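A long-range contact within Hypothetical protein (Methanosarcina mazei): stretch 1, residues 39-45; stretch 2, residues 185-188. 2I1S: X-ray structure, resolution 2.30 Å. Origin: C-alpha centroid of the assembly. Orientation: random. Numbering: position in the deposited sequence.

Stretch 1 (39-45) KAIQAVM
Stretch 2, residues 185-188: DVSF

No direct hydrogen bond joins these two stretches, whose touching residues are at least 142 apart in sequence; a single water makes the polar link, donating to Ala43 O (2.8 Å from the water O), and its O, 3.4 Å from Ser187 N, weakly accepts from it. The rest is van der Waals packing, mostly between apolar side chains; the whole contact buries 234 Å², both sides summed.

Residues 39-44 are helical, held by Ala43 N to Lys39 O (3.2 Å), Val44 N to Ala40 O (2.9 Å) and Met45 N to Ile41 O (3.1 Å). Against this helix lies an extended tail, with phi/psi of -71/133° at Val186 and -125/117° at Ser187. CA-CA distances set the register: 5.8 Å for Ala43-Phe188 and 5.6 Å for Val44-Val186, so the tail runs back along the helix.

Ala43 points toward the tail, and its methyl meets the tail backbone, CB 3.5 Å from Ser187 O. The tail's rule is alternation: Val186 (t) points toward the helix, CG1 3.9 Å from CG1 of Val44 (m); Ser187 points away; Phe188 leaves its CA sideways, but chi1 -67° (m) and chi2 -85° bring the ring nearer, CD1 3.9 Å from Ala43 CB, CE1 3.9 Å from Ala40 CB, and CZ 3.6 Å from Val44 CG1. Ile41 and Met45 also turn from the contact.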

# COMPACT_ATOMS: atom_id res chain seq x y z
N LYS A 39 -8.28 -1.04 2.23
CA LYS A 39 -8.79 0.31 1.94
C LYS A 39 -7.84 1.45 2.31
O LYS A 39 -7.90 2.51 1.70
CB LYS A 39 -10.15 0.54 2.57
CG LYS A 39 -11.22 -0.33 1.99
CD LYS A 39 -12.49 -0.18 2.77
CE LYS A 39 -13.58 -1.05 2.17
NZ LYS A 39 -14.74 -1.22 3.14
N ALA A 40 -7.00 1.25 3.31
CA ALA A 40 -6.07 2.29 3.77
C ALA A 40 -4.88 2.37 2.79
O ALA A 40 -4.45 3.46 2.38
CB ALA A 40 -5.62 2.03 5.22
N ILE A 41 -4.38 1.21 2.42
CA ILE A 41 -3.48 1.07 1.27
C ILE A 41 -3.98 1.75 -0.02
O ILE A 41 -3.24 2.54 -0.64
CB ILE A 41 -3.06 -0.45 1.01
CG1 ILE A 41 -2.41 -1.06 2.26
CG2 ILE A 41 -2.07 -0.54 -0.19
CD1 ILE A 41 -2.17 -2.61 2.13
N GLN A 42 -5.23 1.48 -0.42
CA GLN A 42 -5.77 2.12 -1.62
C GLN A 42 -5.72 3.64 -1.51
O GLN A 42 -5.45 4.35 -2.50
CB GLN A 42 -7.23 1.68 -1.92
CG GLN A 42 -7.42 0.25 -2.38
CD GLN A 42 -6.75 -0.05 -3.69
OE1 GLN A 42 -7.12 0.50 -4.71
NE2 GLN A 42 -5.78 -0.95 -3.69
N ALA A 43 -6.00 4.13 -0.30
CA ALA A 43 -6.07 5.55 0.03
C ALA A 43 -4.72 6.24 -0.05
O ALA A 43 -4.60 7.25 -0.73
CB ALA A 43 -6.69 5.75 1.40
N VAL A 44 -3.70 5.65 0.59
CA VAL A 44 -2.35 6.25 0.64
C VAL A 44 -1.64 6.23 -0.69
O VAL A 44 -0.81 7.13 -0.97
CB VAL A 44 -1.40 5.70 1.79
CG1 VAL A 44 -1.98 5.98 3.11
CG2 VAL A 44 -1.07 4.21 1.62
N MET A 45 -2.00 5.24 -1.52
CA MET A 45 -1.46 5.07 -2.88
C MET A 45 -2.28 5.74 -3.96
O MET A 45 -1.93 5.66 -5.15
CB MET A 45 -1.31 3.59 -3.21
CG MET A 45 -0.20 2.87 -2.38
SD MET A 45 1.40 3.69 -2.14
CE MET A 45 2.04 2.57 -0.92
N ASP A 185 -2.75 15.12 1.73
CA ASP A 185 -3.59 14.84 0.56
C ASP A 185 -4.37 13.52 0.70
O ASP A 185 -5.36 13.31 0.00
CB ASP A 185 -2.74 14.74 -0.72
CG ASP A 185 -2.18 16.07 -1.17
OD1 ASP A 185 -2.71 17.13 -0.72
OD2 ASP A 185 -1.22 16.04 -2.00
N VAL A 186 -3.89 12.63 1.56
CA VAL A 186 -4.50 11.33 1.74
C VAL A 186 -5.85 11.44 2.46
O VAL A 186 -5.97 12.09 3.49
CB VAL A 186 -3.59 10.36 2.48
CG1 VAL A 186 -4.31 9.02 2.71
CG2 VAL A 186 -2.31 10.16 1.69
N SER A 187 -6.85 10.75 1.91
CA SER A 187 -8.17 10.77 2.49
C SER A 187 -8.65 9.33 2.77
O SER A 187 -8.81 8.52 1.84
CB SER A 187 -9.10 11.47 1.53
OG SER A 187 -10.03 12.15 2.30
N PHE A 188 -8.89 9.01 4.04
CA PHE A 188 -9.23 7.64 4.39
C PHE A 188 -10.72 7.32 4.38
O PHE A 188 -11.55 8.18 4.71
CB PHE A 188 -8.60 7.25 5.73
CG PHE A 188 -7.11 7.17 5.69
CD1 PHE A 188 -6.47 6.00 5.26
CD2 PHE A 188 -6.35 8.25 6.09
CE1 PHE A 188 -5.07 5.92 5.23
CE2 PHE A 188 -4.95 8.20 6.06
CZ PHE A 188 -4.30 7.02 5.63
O HOH W 1 -6.24 9.45 -1.21